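Local structure of beta-galactosidase (Bacillus circulans, 4MAD) at residues L18-S23 and N195-T200; A526-D531 and P564-G569; R419-V424 and V429-R434; Y120-V125 and L138-A143. The protein probably hydrolyses terminal non-reducing beta-D-galactose residues in beta-D-galactosides, as a glycoside hydrolase of family 35. All coordinates share one frame; numbering follows the deposited sequence.

In the fold
Contact 4 lies in the eight-stranded (beta/alpha)8 barrel and contact 1 joins a small N-terminal sheet to it; contact 3 belongs to the first all-beta domain and contact 2 to the galactose-binding domain. Along the chain contact 4 is nested in the long loop closed by contact 1, and contacts 3 and 2 follow in that order. None touches another. Contacts 3 and 4 come nearest, with closest atoms about 10 Å apart, whereas the centres of contacts 1 and 3 lie 53 Å apart on opposite sides of the chain's centre. The four are thus separate local ties, spread over the barrel and two beta domains of one chain.

Contact 1: L18-S23 and N195-T200; sequences LTYDDS and NELLFT
Leu197 sets its CB and two methyls against Leu18 and the Tyr20 ring, and carries nearly all that segment 195-200 brings to the contact. Its CB sits 3.7 Å from the carbonyl O of Leu18, a van der Waals approach of carbon to oxygen. Further out the two branches part. Leu197 CD2 meets Leu18 CD2 at 3.8 Å, methyl to methyl, with the two side chains set at a slant to each other. Leu197 CD1 comes instead to the Tyr20 ring, 4.0 Å from CE2, at the edge and near the ring plane. With CG of Leu197 opposite its own backbone N (chi1 176°), the fork reaches both partners at once. Tyr20 has its CG between its backbone N and carbonyl carbon (chi1 63°), and the end of the side chain comes nearer to Leu197 than its start, the two side chains running at about a right angle. That ring also meets Phe218 of the next barrel strand and touches Pro242, while Leu18 packs on Phe24 within its own small sheet. Beyond the strand the chain turns away through an Asx turn, in which Ser23 N donates to Asp21 OD1 over 3.1 Å. The backbones keep to separate sheets: Thr19 bonds to Leu25, and Leu197 to Leu166 in the barrel. No hydrogen bond crosses between the segments, so the N-terminal sheet meets the start of this barrel strand through apolar contact of Leu197 with the buried Leu18 and the edge of Tyr20, which depends on fit and not on directed bonds.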
loop_
_atom_site.group_PDB
_atom_site.type_symbol
_atom_site.label_atom_id
_atom_site.label_comp_id
_atom_site.label_asym_id
_atom_site.label_seq_id
_atom_site.Cartn_x
_atom_site.Cartn_y
_atom_site.Cartn_z
ATOM N N LEU A 18 17.937 -20.906 -12.362
ATOM C CA LEU A 18 18.666 -19.707 -12.680
ATOM C C LEU A 18 19.935 -19.644 -11.888
ATOM O O LEU A 18 19.905 -19.715 -10.718
ATOM C CB LEU A 18 17.848 -18.459 -12.345
ATOM C CG LEU A 18 18.501 -17.121 -12.663
ATOM C CD1 LEU A 18 18.569 -16.868 -14.149
ATOM C CD2 LEU A 18 17.838 -15.982 -11.966
ATOM N N THR A 19 21.040 -19.483 -12.578
ATOM C CA THR A 19 22.341 -19.333 -11.936
ATOM C C THR A 19 23.110 -18.253 -12.650
ATOM O O THR A 19 22.601 -17.627 -13.506
ATOM C CB THR A 19 23.193 -20.612 -11.993
ATOM O OG1 THR A 19 23.523 -20.881 -13.337
ATOM C CG2 THR A 19 22.462 -21.745 -11.460
ATOM N N TYR A 20 24.317 -18.010 -12.212
ATOM C CA TYR A 20 25.158 -17.106 -12.935
ATOM C C TYR A 20 26.630 -17.233 -12.765
ATOM O O TYR A 20 27.115 -17.502 -11.702
ATOM C CB TYR A 20 24.970 -15.649 -12.475
ATOM C CG TYR A 20 25.342 -15.367 -11.066
ATOM C CD1 TYR A 20 26.610 -14.956 -10.719
ATOM C CD2 TYR A 20 24.427 -15.499 -10.077
ATOM C CE1 TYR A 20 26.929 -14.683 -9.427
ATOM C CE2 TYR A 20 24.742 -15.278 -8.790
ATOM C CZ TYR A 20 25.997 -14.866 -8.470
ATOM O OH TYR A 20 26.287 -14.631 -7.219
ATOM N N ASP A 21 27.336 -16.990 -13.839
ATOM C CA ASP A 21 28.734 -16.830 -13.649
ATOM C C ASP A 21 29.494 -15.562 -13.992
ATOM O O ASP A 21 30.087 -14.944 -13.147
ATOM C CB ASP A 21 29.558 -17.745 -14.500
ATOM C CG ASP A 21 29.065 -17.837 -15.880
ATOM O OD1 ASP A 21 28.899 -16.813 -16.550
ATOM O OD2 ASP A 21 28.866 -18.968 -16.308
ATOM N N ASP A 22 29.272 -15.143 -15.232
ATOM C CA ASP A 22 29.678 -13.856 -15.715
ATOM C C ASP A 22 28.326 -13.226 -15.979
ATOM O O ASP A 22 28.160 -12.030 -15.945
ATOM C CB ASP A 22 30.370 -14.022 -17.045
ATOM C CG ASP A 22 31.543 -13.158 -17.168
ATOM O OD1 ASP A 22 32.621 -13.585 -16.756
ATOM O OD2 ASP A 22 31.395 -12.037 -17.673
ATOM N N SER A 23 27.397 -14.086 -16.320
ATOM C CA SER A 23 26.113 -13.680 -16.777
ATOM C C SER A 23 25.061 -14.639 -16.257
ATOM O O SER A 23 25.408 -15.690 -15.847
ATOM C CB SER A 23 26.164 -13.642 -18.279
ATOM O OG SER A 23 25.478 -14.703 -18.802
ATOM N N ASN A 195 16.854 -24.868 -4.850
ATOM C CA ASN A 195 18.069 -24.256 -5.328
ATOM C C ASN A 195 17.858 -22.960 -6.088
ATOM O O ASN A 195 18.667 -22.591 -6.831
ATOM C CB ASN A 195 18.894 -25.213 -6.172
ATOM C CG ASN A 195 18.164 -25.698 -7.348
ATOM O OD1 ASN A 195 17.168 -25.173 -7.721
ATOM N ND2 ASN A 195 18.681 -26.714 -7.960
ATOM N N GLU A 196 16.764 -22.287 -5.863
ATOM C CA GLU A 196 16.475 -21.051 -6.539
ATOM C C GLU A 196 17.489 -19.993 -6.150
ATOM O O GLU A 196 18.058 -20.071 -5.127
ATOM C CB GLU A 196 15.068 -20.577 -6.204
ATOM C CG GLU A 196 13.961 -21.371 -6.810
ATOM C CD GLU A 196 13.750 -22.724 -6.195
ATOM O OE1 GLU A 196 13.934 -22.898 -5.021
ATOM O OE2 GLU A 196 13.420 -23.618 -6.927
ATOM N N LEU A 197 17.734 -19.050 -7.034
ATOM C CA LEU A 197 18.682 -18.010 -6.754
ATOM C C LEU A 197 18.129 -17.043 -5.690
ATOM O O LEU A 197 17.062 -16.562 -5.822
ATOM C CB LEU A 197 19.041 -17.251 -8.028
ATOM C CG LEU A 197 19.963 -16.081 -7.806
ATOM C CD1 LEU A 197 21.239 -16.419 -7.193
ATOM C CD2 LEU A 197 20.182 -15.327 -8.995
ATOM N N LEU A 198 18.905 -16.795 -4.651
ATOM C CA LEU A 198 18.569 -15.851 -3.603
ATOM C C LEU A 198 19.365 -14.581 -3.762
ATOM O O LEU A 198 20.476 -14.630 -4.109
ATOM C CB LEU A 198 18.898 -16.434 -2.231
ATOM C CG LEU A 198 18.152 -17.671 -1.780
ATOM C CD1 LEU A 198 18.349 -17.965 -0.309
ATOM C CD2 LEU A 198 16.748 -17.607 -2.108
ATOM N N PHE A 199 18.780 -13.443 -3.528
ATOM C CA PHE A 199 19.504 -12.232 -3.789
ATOM C C PHE A 199 18.989 -11.144 -2.888
ATOM O O PHE A 199 17.969 -11.286 -2.382
ATOM C CB PHE A 199 19.356 -11.835 -5.255
ATOM C CG PHE A 199 17.979 -11.464 -5.628
ATOM C CD1 PHE A 199 17.530 -10.204 -5.469
ATOM C CD2 PHE A 199 17.101 -12.396 -6.126
ATOM C CE1 PHE A 199 16.249 -9.885 -5.798
ATOM C CE2 PHE A 199 15.825 -12.049 -6.474
ATOM C CZ PHE A 199 15.405 -10.830 -6.299
ATOM N N THR A 200 19.707 -10.044 -2.811
ATOM C CA THR A 200 19.323 -8.847 -2.096
ATOM C C THR A 200 19.289 -7.660 -3.057
ATOM O O THR A 200 19.756 -7.737 -4.140
ATOM C CB THR A 200 20.306 -8.491 -0.960
ATOM O OG1 THR A 200 21.625 -8.434 -1.445
ATOM C CG2 THR A 200 20.198 -9.542 0.163
#

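Contact 2: A526-D531 and P564-G569; sequences ADTFID and PFLQEG
Leu566 CD1 makes both of the close contacts with segment 526-531, one to the carbonyl O of Ala526 and one to the methyl of Thr528. It lies 3.6 Å from Ala526 O and 4.2 Å from Thr528 CG2, with the Thr528 and Leu566 side chains at about a right angle. Leu566 holds CG opposite its carbonyl carbon (chi1 -63°), beside the backbone N, and the branch extends from there toward the strand. Thr528 divides its two branches by chemistry: CG2 faces the leucine, while OG1, opposite the backbone N (chi1 -170°), is hydrogen-bonded to the carbonyl oxygens of Arg354 and Val588. Polar anchoring comes from beside the contact. Asp527 OD1 bonds to Ala563 N, just ahead of Pro564, and to Tyr47 OH, and its OD2 forms a salt bridge with Lys353. Backbone bonding of Thr528 to Val561 places strand 528-531 next to strand 558-561. The loop linking strand 558-561 to strand 569-577 thus sets its buried leucine beside the residues leading into strand 528-531, all three strands belonging to the antiparallel sheet of the galactose-binding domain.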
loop_
_atom_site.group_PDB
_atom_site.type_symbol
_atom_site.label_atom_id
_atom_site.label_comp_id
_atom_site.label_asym_id
_atom_site.label_seq_id
_atom_site.Cartn_x
_atom_site.Cartn_y
_atom_site.Cartn_z
ATOM N N ALA A 526 -18.951 -2.032 -16.226
ATOM C CA ALA A 526 -17.775 -1.652 -16.973
ATOM C C ALA A 526 -16.876 -0.844 -16.030
ATOM O O ALA A 526 -17.350 -0.369 -15.063
ATOM C CB ALA A 526 -18.135 -0.833 -18.099
ATOM N N ASP A 527 -15.603 -0.696 -16.331
ATOM C CA ASP A 527 -14.735 0.076 -15.469
ATOM C C ASP A 527 -15.203 1.501 -15.470
ATOM O O ASP A 527 -15.722 1.953 -16.393
ATOM C CB ASP A 527 -13.287 0.050 -15.929
ATOM C CG ASP A 527 -12.588 -1.252 -15.680
ATOM O OD1 ASP A 527 -13.108 -2.128 -15.023
ATOM O OD2 ASP A 527 -11.500 -1.370 -16.189
ATOM N N THR A 528 -15.032 2.168 -14.359
ATOM C CA THR A 528 -15.487 3.521 -14.218
ATOM C C THR A 528 -14.747 4.246 -13.104
ATOM O O THR A 528 -14.009 3.638 -12.405
ATOM C CB THR A 528 -17.017 3.624 -14.008
ATOM O OG1 THR A 528 -17.446 4.959 -14.099
ATOM C CG2 THR A 528 -17.395 3.088 -12.688
ATOM N N PHE A 529 -14.979 5.539 -12.995
ATOM C CA PHE A 529 -14.307 6.350 -12.009
ATOM C C PHE A 529 -15.269 7.295 -11.327
ATOM O O PHE A 529 -16.065 7.884 -11.964
ATOM C CB PHE A 529 -13.180 7.128 -12.638
ATOM C CG PHE A 529 -12.259 6.293 -13.490
ATOM C CD1 PHE A 529 -11.059 5.827 -13.003
ATOM C CD2 PHE A 529 -12.570 5.978 -14.798
ATOM C CE1 PHE A 529 -10.244 5.095 -13.754
ATOM C CE2 PHE A 529 -11.715 5.241 -15.538
ATOM C CZ PHE A 529 -10.569 4.787 -14.995
ATOM N N ILE A 530 -15.152 7.413 -10.019
ATOM C CA ILE A 530 -15.965 8.322 -9.266
ATOM C C ILE A 530 -15.272 9.672 -9.042
ATOM O O ILE A 530 -14.251 9.725 -8.469
ATOM C CB ILE A 530 -16.329 7.746 -7.872
ATOM C CG1 ILE A 530 -16.994 6.400 -7.989
ATOM C CG2 ILE A 530 -17.242 8.650 -7.184
ATOM C CD1 ILE A 530 -17.415 5.802 -6.679
ATOM N N ASP A 531 -15.888 10.741 -9.490
ATOM C CA ASP A 531 -15.334 12.070 -9.389
ATOM C C ASP A 531 -15.731 12.692 -8.071
ATOM O O ASP A 531 -16.855 12.929 -7.865
ATOM C CB ASP A 531 -15.884 12.953 -10.478
ATOM C CG ASP A 531 -15.575 14.402 -10.266
ATOM O OD1 ASP A 531 -14.658 14.751 -9.568
ATOM O OD2 ASP A 531 -16.296 15.208 -10.826
ATOM N N PRO A 564 -15.593 -5.493 -11.698
ATOM C CA PRO A 564 -16.018 -6.625 -10.865
ATOM C C PRO A 564 -16.708 -6.234 -9.578
ATOM O O PRO A 564 -17.388 -7.019 -9.016
ATOM C CB PRO A 564 -14.731 -7.326 -10.586
ATOM C CG PRO A 564 -13.966 -7.131 -11.833
ATOM C CD PRO A 564 -14.240 -5.719 -12.204
ATOM N N PHE A 565 -16.438 -5.029 -9.116
ATOM C CA PHE A 565 -17.082 -4.448 -7.985
ATOM C C PHE A 565 -18.589 -4.165 -8.242
ATOM O O PHE A 565 -19.350 -4.072 -7.347
ATOM C CB PHE A 565 -16.347 -3.190 -7.578
ATOM C CG PHE A 565 -15.017 -3.429 -6.872
ATOM C CD1 PHE A 565 -14.515 -4.678 -6.670
ATOM C CD2 PHE A 565 -14.283 -2.370 -6.419
ATOM C CE1 PHE A 565 -13.334 -4.849 -6.049
ATOM C CE2 PHE A 565 -13.138 -2.550 -5.794
ATOM C CZ PHE A 565 -12.646 -3.786 -5.620
ATOM N N LEU A 566 -18.924 -3.918 -9.493
ATOM C CA LEU A 566 -20.266 -3.662 -9.986
ATOM C C LEU A 566 -21.081 -4.913 -10.396
ATOM O O LEU A 566 -20.545 -5.957 -10.608
ATOM C CB LEU A 566 -20.220 -2.715 -11.177
ATOM C CG LEU A 566 -19.686 -1.293 -10.981
ATOM C CD1 LEU A 566 -19.508 -0.502 -12.228
ATOM C CD2 LEU A 566 -20.518 -0.585 -10.022
ATOM N N GLN A 567 -22.386 -4.728 -10.453
ATOM C CA GLN A 567 -23.299 -5.736 -10.919
ATOM C C GLN A 567 -24.416 -5.121 -11.720
ATOM O O GLN A 567 -24.727 -3.965 -11.594
ATOM C CB GLN A 567 -23.858 -6.557 -9.784
ATOM C CG GLN A 567 -24.788 -5.832 -8.880
ATOM C CD GLN A 567 -24.998 -6.596 -7.594
ATOM O OE1 GLN A 567 -24.055 -6.902 -6.905
ATOM N NE2 GLN A 567 -26.207 -6.920 -7.294
ATOM N N GLU A 568 -25.005 -5.930 -12.577
ATOM C CA GLU A 568 -26.128 -5.455 -13.345
ATOM C C GLU A 568 -27.235 -5.144 -12.420
ATOM O O GLU A 568 -27.490 -5.871 -11.546
ATOM C CB GLU A 568 -26.590 -6.499 -14.355
ATOM C CG GLU A 568 -25.860 -6.349 -15.662
ATOM C CD GLU A 568 -25.896 -7.582 -16.548
ATOM O OE1 GLU A 568 -26.847 -8.366 -16.447
ATOM O OE2 GLU A 568 -24.961 -7.736 -17.354
ATOM N N GLY A 569 -27.932 -4.071 -12.670
ATOM C CA GLY A 569 -28.980 -3.685 -11.753
ATOM C C GLY A 569 -28.572 -2.615 -10.782
ATOM O O GLY A 569 -27.799 -1.782 -11.115
#

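Contact 3: R419-V424 and V429-R434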
loop_
_atom_site.group_PDB
_atom_site.type_symbol
_atom_site.label_atom_id
_atom_site.label_comp_id
_atom_site.label_asym_id
_atom_site.label_seq_id
_atom_site.Cartn_x
_atom_site.Cartn_y
_atom_site.Cartn_z
ATOM N N ARG A 419 -4.689 12.226 12.327
ATOM C CA ARG A 419 -5.618 13.317 12.196
ATOM C C ARG A 419 -6.837 13.061 13.059
ATOM O O ARG A 419 -7.312 11.972 13.144
ATOM C CB ARG A 419 -6.076 13.421 10.772
ATOM C CG ARG A 419 -6.606 14.735 10.375
ATOM C CD ARG A 419 -6.763 14.774 8.874
ATOM N NE ARG A 419 -7.248 16.034 8.355
ATOM C CZ ARG A 419 -8.522 16.338 8.162
ATOM N NH1 ARG A 419 -9.496 15.518 8.477
ATOM N NH2 ARG A 419 -8.837 17.486 7.651
ATOM N N GLY A 420 -7.334 14.097 13.674
ATOM C CA GLY A 420 -8.543 13.906 14.410
ATOM C C GLY A 420 -9.462 15.089 14.457
ATOM O O GLY A 420 -9.020 16.197 14.416
ATOM N N GLN A 421 -10.730 14.788 14.607
ATOM C CA GLN A 421 -11.773 15.754 14.735
ATOM C C GLN A 421 -12.312 15.720 16.161
ATOM O O GLN A 421 -12.642 14.704 16.654
ATOM C CB GLN A 421 -12.892 15.423 13.782
ATOM C CG GLN A 421 -12.514 15.518 12.321
ATOM C CD GLN A 421 -13.537 14.818 11.388
ATOM O OE1 GLN A 421 -13.409 13.678 11.064
ATOM N NE2 GLN A 421 -14.534 15.541 10.999
ATOM N N VAL A 422 -12.336 16.879 16.786
ATOM C CA VAL A 422 -12.663 17.023 18.153
ATOM C C VAL A 422 -14.048 17.661 18.365
ATOM O O VAL A 422 -14.367 18.603 17.778
ATOM C CB VAL A 422 -11.599 17.879 18.869
ATOM C CG1 VAL A 422 -11.834 17.936 20.309
ATOM C CG2 VAL A 422 -10.272 17.359 18.592
ATOM N N TYR A 423 -14.806 17.057 19.262
ATOM C CA TYR A 423 -16.146 17.431 19.639
ATOM C C TYR A 423 -16.273 17.514 21.163
ATOM O O TYR A 423 -15.794 16.655 21.858
ATOM C CB TYR A 423 -17.179 16.430 19.100
ATOM C CG TYR A 423 -17.015 16.193 17.602
ATOM C CD1 TYR A 423 -17.734 16.921 16.683
ATOM C CD2 TYR A 423 -16.089 15.299 17.122
ATOM C CE1 TYR A 423 -17.545 16.739 15.337
ATOM C CE2 TYR A 423 -15.915 15.097 15.798
ATOM C CZ TYR A 423 -16.635 15.825 14.901
ATOM O OH TYR A 423 -16.428 15.622 13.596
ATOM N N VAL A 424 -16.952 18.549 21.616
ATOM C CA VAL A 424 -17.251 18.722 23.006
ATOM C C VAL A 424 -18.770 18.902 23.123
ATOM O O VAL A 424 -19.309 19.765 22.533
ATOM C CB VAL A 424 -16.546 19.965 23.558
ATOM C CG1 VAL A 424 -17.075 20.295 24.862
ATOM C CG2 VAL A 424 -15.066 19.755 23.629
ATOM N N VAL A 429 -15.345 21.301 17.580
ATOM C CA VAL A 429 -14.403 22.294 17.984
ATOM C C VAL A 429 -13.174 22.422 17.068
ATOM O O VAL A 429 -12.604 23.473 16.986
ATOM C CB VAL A 429 -13.907 22.019 19.415
ATOM C CG1 VAL A 429 -15.054 22.134 20.407
ATOM C CG2 VAL A 429 -13.255 20.648 19.499
ATOM N N GLY A 430 -12.825 21.442 16.343
ATOM C CA GLY A 430 -11.733 21.577 15.411
ATOM C C GLY A 430 -10.997 20.309 15.099
ATOM O O GLY A 430 -11.424 19.270 15.450
ATOM N N ILE A 431 -9.866 20.441 14.427
ATOM C CA ILE A 431 -9.059 19.285 14.115
ATOM C C ILE A 431 -7.676 19.416 14.706
ATOM O O ILE A 431 -7.161 20.482 14.823
ATOM C CB ILE A 431 -8.872 19.083 12.630
ATOM C CG1 ILE A 431 -8.266 20.301 12.041
ATOM C CG2 ILE A 431 -10.151 18.861 11.948
ATOM C CD1 ILE A 431 -8.398 20.333 10.559
ATOM N N VAL A 432 -7.128 18.295 15.103
ATOM C CA VAL A 432 -5.738 18.161 15.412
ATOM C C VAL A 432 -5.039 17.307 14.338
ATOM O O VAL A 432 -5.573 16.358 13.873
ATOM C CB VAL A 432 -5.526 17.524 16.781
ATOM C CG1 VAL A 432 -5.903 18.491 17.880
ATOM C CG2 VAL A 432 -6.322 16.318 16.912
ATOM N N GLU A 433 -3.833 17.692 14.008
ATOM C CA GLU A 433 -3.085 17.088 12.940
ATOM C C GLU A 433 -1.690 16.727 13.408
ATOM O O GLU A 433 -1.117 17.384 14.208
ATOM C CB GLU A 433 -3.003 18.049 11.770
ATOM C CG GLU A 433 -4.335 18.359 11.140
ATOM C CD GLU A 433 -4.233 18.773 9.669
ATOM O OE1 GLU A 433 -3.957 19.930 9.462
ATOM O OE2 GLU A 433 -4.441 17.953 8.747
ATOM N N ARG A 434 -1.161 15.661 12.832
ATOM C CA ARG A 434 0.160 15.185 13.229
ATOM C C ARG A 434 1.253 16.201 12.982
ATOM O O ARG A 434 2.165 16.295 13.722
ATOM C CB ARG A 434 0.506 13.884 12.505
ATOM C CG ARG A 434 1.795 13.271 12.843
ATOM C CD ARG A 434 1.839 11.810 12.543
ATOM N NE ARG A 434 3.134 11.237 12.771
ATOM C CZ ARG A 434 3.388 9.958 12.742
ATOM N NH1 ARG A 434 2.444 9.109 12.451
ATOM N NH2 ARG A 434 4.598 9.516 12.965
#
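Arg419 and Glu433 lie side by side on one face of the hairpin, pointing the same way, with the guanidinium and carboxylate planes turned 82° apart. Arg419 NE reaches Glu433 OE2 at 3.4 Å, a weak hydrogen bond within a salt bridge, with the carboxylate oxygen at the guanidinium edge. Ile431 shares this face: its CD1 lies 4.1 Å from Arg419 NH2, and its CG2 slants against Gln421 CG. The polar ends of Arg419 and Gln421 both reach the loop at Leu578 and His579, Arg419 NH1 bonding to His579 NE2 and Gln421 NE2 to Leu578 O. The other face is apolar, Val422 and Val432 both packing on Leu441. Between the faces, Gly420 and Val432 exchange two backbone bonds of 2.9 Å, and Val422 N donates to Gly430 O. Val429 and Gly430 together face Val422, a classic beta bulge, and the backbone angles of Gly430 suit a residue without CB. A leucine in place of Arg419 would probably leave Glu433 without its charge mate here and His579 NE2 without this partner. Backbone bonds and valine packing hold the hairpin, and the long, weak ion pair probably adds only a modest electrostatic tie on the face of Arg419 and Glu433.

Contact 4: Y120-V125 and L138-A143; sequences YWLLTV and LEKVDA
Lys140 projects from helix 135-152 toward segment 120-125, and its aliphatic length meets three side chains in turn. CB starts against Leu122 CD2 at 4.1 Å. CG touches that same methyl and also comes within 4.1 Å of Trp121 CZ3. The bend at chi2 (-46°) lets CG, CD and CE pass one after another by the Trp121 edge at CZ3. CD approaches CZ3 of Trp121 at 4.0 Å, lying in the ring plane at its edge, so this is an edge contact and not a stack over the face. CE is still 4.1 Å from Trp121 CZ3 and reaches Val125, 3.9 Å from CG2; the lysine and valine side chains run antiparallel here. The tip, NZ, leaves the segment and forms a salt bridge with Glu76 OE2. An alanine here would remove the chain beyond CB, and would probably leave Glu76 without this charge mate and open a gap beside the Trp121 edge and Val125. The indole is itself fixed elsewhere: Trp121 NE1 bonds to Glu73 O, and its CB sits 3.9 Å above the centre of the Tyr120 ring. Trp69 of the short helix 69-72 touches Leu122, Lys140 and Val141, and so joins the two segments from a third part of the chain. Helix 135-152 belongs to the beta-alpha-beta crossover between the adjacent parallel strands 100-104 and 163-167. The contact packs the 3-10 turn and the Val125 that follows it, in the long loop after strand 100-104, onto this helix, an arrangement belonging to the (beta/alpha)8 barrel of family 35.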
loop_
_atom_site.group_PDB
_atom_site.type_symbol
_atom_site.label_atom_id
_atom_site.label_comp_id
_atom_site.label_asym_id
_atom_site.label_seq_id
_atom_site.Cartn_x
_atom_site.Cartn_y
_atom_site.Cartn_z
ATOM N N TYR A 120 -0.321 -5.148 11.669
ATOM C CA TYR A 120 -0.464 -4.105 12.663
ATOM C C TYR A 120 -0.093 -4.713 14.011
ATOM O O TYR A 120 0.410 -4.065 14.837
ATOM C CB TYR A 120 -1.879 -3.542 12.697
ATOM C CG TYR A 120 -2.803 -4.412 13.453
ATOM C CD1 TYR A 120 -3.125 -4.132 14.753
ATOM C CD2 TYR A 120 -3.317 -5.551 12.908
ATOM C CE1 TYR A 120 -3.945 -4.942 15.468
ATOM C CE2 TYR A 120 -4.146 -6.365 13.646
ATOM C CZ TYR A 120 -4.452 -6.052 14.927
ATOM O OH TYR A 120 -5.261 -6.875 15.615
ATOM N N TRP A 121 -0.369 -5.984 14.166
ATOM C CA TRP A 121 -0.206 -6.672 15.424
ATOM C C TRP A 121 1.210 -6.905 15.893
ATOM O O TRP A 121 1.387 -7.283 17.014
ATOM C CB TRP A 121 -1.058 -7.939 15.547
ATOM C CG TRP A 121 -0.827 -8.893 14.560
ATOM C CD1 TRP A 121 -1.517 -9.040 13.466
ATOM C CD2 TRP A 121 0.208 -9.844 14.520
ATOM N NE1 TRP A 121 -1.029 -10.028 12.717
ATOM C CE2 TRP A 121 0.056 -10.552 13.344
ATOM C CE3 TRP A 121 1.238 -10.176 15.370
ATOM C CZ2 TRP A 121 0.897 -11.575 12.988
ATOM C CZ3 TRP A 121 2.070 -11.158 15.023
ATOM C CH2 TRP A 121 1.914 -11.857 13.832
ATOM N N LEU A 122 2.182 -6.683 15.030
ATOM C CA LEU A 122 3.538 -6.685 15.478
ATOM C C LEU A 122 3.717 -5.612 16.537
ATOM O O LEU A 122 4.472 -5.766 17.430
ATOM C CB LEU A 122 4.515 -6.435 14.340
ATOM C CG LEU A 122 4.616 -7.561 13.326
ATOM C CD1 LEU A 122 5.664 -7.371 12.233
ATOM C CD2 LEU A 122 4.736 -8.855 13.965
ATOM N N LEU A 123 3.017 -4.518 16.392
ATOM C CA LEU A 123 3.240 -3.386 17.266
ATOM C C LEU A 123 2.982 -3.694 18.762
ATOM O O LEU A 123 3.460 -3.001 19.615
ATOM C CB LEU A 123 2.473 -2.172 16.806
ATOM C CG LEU A 123 3.101 -1.479 15.614
ATOM C CD1 LEU A 123 2.142 -0.602 14.929
ATOM C CD2 LEU A 123 4.313 -0.730 15.986
ATOM N N THR A 124 2.221 -4.719 19.043
ATOM C CA THR A 124 1.870 -5.016 20.418
ATOM C C THR A 124 2.610 -6.241 20.985
ATOM O O THR A 124 2.292 -6.717 22.028
ATOM C CB THR A 124 0.374 -5.139 20.586
ATOM O OG1 THR A 124 -0.115 -6.200 19.784
ATOM C CG2 THR A 124 -0.273 -3.838 20.186
ATOM N N VAL A 125 3.601 -6.718 20.241
ATOM C CA VAL A 125 4.386 -7.821 20.716
ATOM C C VAL A 125 5.395 -7.296 21.730
ATOM O O VAL A 125 6.175 -6.470 21.421
ATOM C CB VAL A 125 5.127 -8.537 19.574
ATOM C CG1 VAL A 125 5.898 -9.645 20.122
ATOM C CG2 VAL A 125 4.178 -9.037 18.583
ATOM N N LEU A 138 11.666 -12.452 15.218
ATOM C CA LEU A 138 11.960 -13.630 14.395
ATOM C C LEU A 138 10.957 -14.777 14.542
ATOM O O LEU A 138 10.701 -15.495 13.622
ATOM C CB LEU A 138 13.386 -14.106 14.614
ATOM C CG LEU A 138 14.441 -13.085 14.221
ATOM C CD1 LEU A 138 15.863 -13.515 14.471
ATOM C CD2 LEU A 138 14.277 -12.775 12.806
ATOM N N GLU A 139 10.420 -14.924 15.739
ATOM C CA GLU A 139 9.454 -15.945 15.982
ATOM C C GLU A 139 8.225 -15.720 15.111
ATOM O O GLU A 139 7.663 -16.621 14.645
ATOM C CB GLU A 139 9.006 -15.926 17.428
ATOM C CG GLU A 139 10.056 -16.395 18.391
ATOM C CD GLU A 139 9.538 -16.643 19.809
ATOM O OE1 GLU A 139 8.358 -16.401 20.074
ATOM O OE2 GLU A 139 10.350 -17.075 20.661
ATOM N N LYS A 140 7.810 -14.482 14.996
ATOM C CA LYS A 140 6.679 -14.141 14.154
ATOM C C LYS A 140 6.973 -14.389 12.664
ATOM O O LYS A 140 6.199 -14.934 11.966
ATOM C CB LYS A 140 6.237 -12.691 14.389
ATOM C CG LYS A 140 5.888 -12.347 15.815
ATOM C CD LYS A 140 5.028 -13.340 16.480
ATOM C CE LYS A 140 4.566 -12.822 17.839
ATOM N NZ LYS A 140 4.010 -13.843 18.653
ATOM N N VAL A 141 8.140 -13.988 12.228
ATOM C CA VAL A 141 8.536 -14.163 10.854
ATOM C C VAL A 141 8.567 -15.670 10.499
ATOM O O VAL A 141 8.217 -16.064 9.450
ATOM C CB VAL A 141 9.916 -13.574 10.637
ATOM C CG1 VAL A 141 10.492 -13.923 9.352
ATOM C CG2 VAL A 141 9.908 -12.091 10.849
ATOM N N ASP A 142 9.069 -16.457 11.427
ATOM C CA ASP A 142 9.244 -17.858 11.197
ATOM C C ASP A 142 7.913 -18.539 11.016
ATOM O O ASP A 142 7.739 -19.404 10.196
ATOM C CB ASP A 142 10.058 -18.501 12.323
ATOM C CG ASP A 142 11.564 -18.449 12.085
ATOM O OD1 ASP A 142 11.987 -18.299 10.958
ATOM O OD2 ASP A 142 12.325 -18.550 13.033
ATOM N N ALA A 143 6.975 -18.165 11.840
ATOM C CA ALA A 143 5.679 -18.774 11.784
ATOM C C ALA A 143 4.984 -18.427 10.505
ATOM O O ALA A 143 4.367 -19.249 9.901
ATOM C CB ALA A 143 4.882 -18.391 12.913
#